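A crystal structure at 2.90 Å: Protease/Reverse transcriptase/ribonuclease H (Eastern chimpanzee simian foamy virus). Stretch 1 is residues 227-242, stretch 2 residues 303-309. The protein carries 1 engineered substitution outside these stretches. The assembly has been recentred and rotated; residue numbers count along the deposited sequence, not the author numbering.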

# COMPACT_ATOMS: atom_id res chain seq x y z
N GLN A 227 -2.11 16.78 18.01
CA GLN A 227 -1.97 15.59 17.19
C GLN A 227 -3.32 14.92 16.95
O GLN A 227 -4.10 14.73 17.88
N ASN A 228 -3.58 14.56 15.69
CA ASN A 228 -4.72 13.74 15.36
C ASN A 228 -4.58 12.37 16.03
O ASN A 228 -3.50 11.97 16.45
N GLN A 229 -5.71 11.68 16.16
CA GLN A 229 -5.70 10.30 16.62
C GLN A 229 -4.62 9.59 15.82
O GLN A 229 -4.42 9.87 14.64
N HIS A 230 -3.90 8.69 16.48
CA HIS A 230 -2.69 8.11 15.93
C HIS A 230 -3.22 6.93 15.13
O HIS A 230 -4.42 6.82 14.84
N SER A 231 -2.33 6.02 14.75
CA SER A 231 -2.74 4.84 14.01
C SER A 231 -3.75 4.02 14.80
O SER A 231 -4.76 3.57 14.26
N ALA A 232 -3.49 3.82 16.09
CA ALA A 232 -4.36 2.97 16.90
C ALA A 232 -5.72 3.62 17.12
O ALA A 232 -6.76 2.98 16.90
N GLY A 233 -5.74 4.88 17.55
CA GLY A 233 -7.00 5.53 17.85
C GLY A 233 -7.92 5.65 16.65
O GLY A 233 -9.14 5.60 16.80
N ILE A 234 -7.35 5.81 15.46
CA ILE A 234 -8.17 5.88 14.25
C ILE A 234 -8.78 4.52 13.93
O ILE A 234 -9.98 4.40 13.68
N LEU A 235 -7.95 3.46 13.95
CA LEU A 235 -8.43 2.14 13.57
C LEU A 235 -9.52 1.61 14.49
O LEU A 235 -10.25 0.69 14.11
N ALA A 236 -9.65 2.17 15.70
CA ALA A 236 -10.67 1.70 16.63
C ALA A 236 -12.04 2.27 16.29
O ALA A 236 -13.05 1.57 16.41
N THR A 237 -12.10 3.52 15.85
CA THR A 237 -13.36 4.21 15.58
C THR A 237 -13.88 3.98 14.16
O THR A 237 -14.92 4.54 13.81
N ILE A 238 -13.17 3.20 13.35
CA ILE A 238 -13.57 3.01 11.95
C ILE A 238 -14.95 2.37 11.89
O ILE A 238 -15.45 1.79 12.87
N VAL A 239 -15.58 2.48 10.72
CA VAL A 239 -16.89 1.90 10.46
C VAL A 239 -16.83 1.24 9.09
O VAL A 239 -16.82 1.93 8.07
N ARG A 240 -16.84 -0.10 9.07
CA ARG A 240 -16.78 -0.85 7.78
C ARG A 240 -18.20 -1.10 7.26
O ARG A 240 -18.93 -1.89 7.89
N GLN A 241 -18.58 -0.45 6.15
CA GLN A 241 -19.90 -0.64 5.55
C GLN A 241 -19.80 -1.47 4.28
O GLN A 241 -18.86 -2.27 4.13
N LYS A 242 -20.76 -1.31 3.37
CA LYS A 242 -20.79 -2.13 2.17
C LYS A 242 -19.61 -1.82 1.26
O LYS A 242 -18.74 -2.67 1.03
N PRO A 303 -20.69 11.90 7.42
CA PRO A 303 -21.00 11.04 8.58
C PRO A 303 -19.89 10.06 8.94
O PRO A 303 -19.60 9.91 10.13
N ASN A 304 -19.28 9.41 7.96
CA ASN A 304 -18.20 8.47 8.24
C ASN A 304 -16.94 8.82 7.47
O ASN A 304 -16.95 8.87 6.24
N VAL A 305 -15.85 9.04 8.20
CA VAL A 305 -14.57 9.36 7.58
C VAL A 305 -13.41 9.09 8.52
O VAL A 305 -13.58 9.02 9.74
N GLN A 306 -12.21 8.96 7.95
CA GLN A 306 -11.01 8.75 8.74
C GLN A 306 -9.84 9.18 7.88
O GLN A 306 -9.69 8.69 6.76
N VAL A 307 -9.00 10.08 8.38
CA VAL A 307 -7.87 10.52 7.59
C VAL A 307 -6.52 10.38 8.29
O VAL A 307 -6.32 10.91 9.38
N TYR A 308 -5.61 9.68 7.64
CA TYR A 308 -4.26 9.51 8.17
C TYR A 308 -3.33 9.96 7.07
O TYR A 308 -3.33 9.40 5.97
N VAL A 309 -2.52 10.97 7.35
CA VAL A 309 -1.58 11.49 6.35
C VAL A 309 -2.30 11.87 5.05
O VAL A 309 -3.30 12.58 5.08

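A short helix lies nearly antiparallel to a weakly bonded strand, and the two meet through a small, mixed contact in which one isoleucine supplies the apolar centre and amide side chains fill much of the rest. The angle between the N-to-C directions of the helix, which begins at Ser 231, and the strand is 159°, so the chains run past each other in opposite senses: Ser 231 lies near Tyr 308, Ile 234 near Gln 306 and, beyond the helix, Val 239 near Asn 304. The axes approach to 9.3 Å, a gap that side chains must bridge, and the two surfaces together bury 417 Å².

Ile 234 is the helical residue that does most to fill this gap. Its CA-to-CB bond points toward the strand, and the m, t rotamer extends the side chain so that CD1 lies 3.6 Å from Val 307 O and 4.0 Å from Tyr 308 CD1. The latter contact is at the edge of the tyrosine ring, near its plane, rather than over its face. The same side chain also reaches Gln 306, with Ile 234 CG2 4.0 Å from Gln 306 OE1. A branched, wholly apolar side chain suits this buried position, since it can touch several neighbours without needing a polar partner.

Tyr 308 leaves its backbone sideways, but its t rotamer brings the ring closer to the start of the helix. There Tyr 308 CE1 lies 4.0 Å from Ser 231 N, beside the first helical turn, which follows His 230 at the N-cap position. The ring thus offers its edge to Ile 234, while its hydroxyl is hydrogen-bonded elsewhere in the structure. Val 307 points its side chain away and meets the helical stretch through its backbone carbonyl. The CA-to-CB bond of Asn 228 points toward the strand, and the t rotamer places ND2 3.1 Å from Val 307 O. Its other amide atom faces its own chain: Gln 229 N donates a weak hydrogen bond to Asn 228 OD1, at 2.5 Å.

Gln 306 has the largest area covered by the opposing stretch. Pointing toward the helix with chi1 and chi2 both m, it combines an aliphatic stem with a polar end. The stem packs against Ile 238, with Gln 306 CG 4.2 Å from Ile 238 CG2, and the amide approaches Thr 237, with Gln 306 NE2 3.5 Å from Thr 237 OG1. Thr 237, also directed toward the strand, adopts the p rotamer, which lets its hydroxyl donate a hydrogen bond back to the helix: OG1 is 3.1 Å from Ile 234 O. A small hydroxyl can therefore serve the helix backbone while still lying beside the glutamine.

At the far end, Val 239, in the t rotamer, and Asn 304, in the m rotamer, point toward each other's stretches. They meet through van der Waals packing, in which the valine's compact methyl groups fit beside the short asparagine side chain. Gln 241 also points toward the other stretch, and its CG lies near the Asn 304 side chain, continuing this packing along the chain.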

# COMPACT_ATOMS: atom_id res chain seq x y z
CB GLN A 227 -1.01 14.61 17.85
CG GLN A 227 0.41 15.13 17.98
CD GLN A 227 1.33 14.14 18.66
OE1 GLN A 227 0.88 13.25 19.38
NE2 GLN A 227 2.63 14.28 18.43
CB ASN A 228 -4.83 13.58 13.84
CG ASN A 228 -5.98 12.68 13.42
OD1 ASN A 228 -6.98 12.55 14.13
ND2 ASN A 228 -5.84 12.03 12.27
CB GLN A 229 -7.09 9.68 16.43
CG GLN A 229 -8.22 10.51 16.99
CD GLN A 229 -9.59 9.93 16.69
OE1 GLN A 229 -9.70 8.87 16.05
NE2 GLN A 229 -10.63 10.60 17.14
CB HIS A 230 -1.68 7.66 16.98
CG HIS A 230 -1.16 8.78 17.82
ND1 HIS A 230 -0.08 9.55 17.46
CD2 HIS A 230 -1.58 9.27 19.01
CE1 HIS A 230 0.15 10.46 18.39
NE2 HIS A 230 -0.75 10.31 19.35
CB SER A 231 -1.52 4.00 13.64
OG SER A 231 -1.91 2.83 12.94
CB ALA A 232 -3.69 2.65 18.23
CB ILE A 234 -7.34 6.41 13.06
CG1 ILE A 234 -7.08 7.91 13.22
CG2 ILE A 234 -8.03 6.11 11.74
CD1 ILE A 234 -6.34 8.52 12.05
CB LEU A 235 -7.26 1.15 13.53
CG LEU A 235 -6.20 1.40 12.46
CD1 LEU A 235 -5.05 0.43 12.61
CD2 LEU A 235 -6.79 1.30 11.06
CB ALA A 236 -10.28 2.08 18.06
CB THR A 237 -13.20 5.71 15.81
OG1 THR A 237 -12.10 6.20 15.04
CG2 THR A 237 -12.94 6.00 17.28
CB ILE A 238 -12.55 2.17 11.18
CG1 ILE A 238 -12.47 0.77 11.79
CG2 ILE A 238 -11.19 2.84 11.19
CD1 ILE A 238 -11.53 -0.15 11.09
CB VAL A 239 -18.03 2.93 10.50
CG1 VAL A 239 -19.36 2.27 10.14
CG2 VAL A 239 -18.12 3.59 11.86
CB ARG A 240 -16.02 -2.16 7.96
CG ARG A 240 -14.71 -2.24 7.20
CD ARG A 240 -13.61 -2.92 7.99
NE ARG A 240 -14.14 -3.79 9.03
CZ ARG A 240 -13.70 -5.02 9.29
NH1 ARG A 240 -12.70 -5.52 8.57
NH2 ARG A 240 -14.24 -5.73 10.25
CB GLN A 241 -20.55 0.71 5.26
CG GLN A 241 -20.67 1.63 6.47
CD GLN A 241 -22.00 1.49 7.19
OE1 GLN A 241 -23.02 2.00 6.73
NE2 GLN A 241 -22.00 0.80 8.33
CB LYS A 242 -22.12 -1.94 1.43
CG LYS A 242 -22.31 -2.87 0.25
CD LYS A 242 -23.68 -2.70 -0.37
CE LYS A 242 -23.87 -3.55 -1.62
NZ LYS A 242 -25.15 -3.22 -2.31
CB PRO A 303 -22.25 10.26 8.13
CG PRO A 303 -22.89 11.11 7.09
CD PRO A 303 -21.71 11.59 6.32
CB ASN A 304 -18.64 7.04 7.91
CG ASN A 304 -19.85 6.61 8.72
OD1 ASN A 304 -20.48 7.41 9.41
ND2 ASN A 304 -20.18 5.32 8.63
CB VAL A 305 -14.51 10.84 7.14
CG1 VAL A 305 -14.62 11.76 8.35
CG2 VAL A 305 -13.24 11.11 6.36
CB GLN A 306 -10.88 7.29 9.15
CG GLN A 306 -12.04 6.77 9.98
CD GLN A 306 -12.22 7.53 11.27
OE1 GLN A 306 -11.37 8.35 11.65
NE2 GLN A 306 -13.32 7.28 11.96
CB VAL A 307 -8.04 11.99 7.15
CG1 VAL A 307 -6.83 12.45 6.34
CG2 VAL A 307 -9.32 12.16 6.35
CB TYR A 308 -4.00 8.06 8.56
CG TYR A 308 -2.70 7.85 9.30
CD1 TYR A 308 -2.62 8.05 10.67
CD2 TYR A 308 -1.55 7.45 8.63
CE1 TYR A 308 -1.43 7.86 11.35
CE2 TYR A 308 -0.36 7.26 9.30
CZ TYR A 308 -0.31 7.47 10.66
OH TYR A 308 0.88 7.28 11.34
CB VAL A 309 -0.43 10.49 6.11
CG1 VAL A 309 0.61 11.09 5.18
CG2 VAL A 309 0.20 10.08 7.43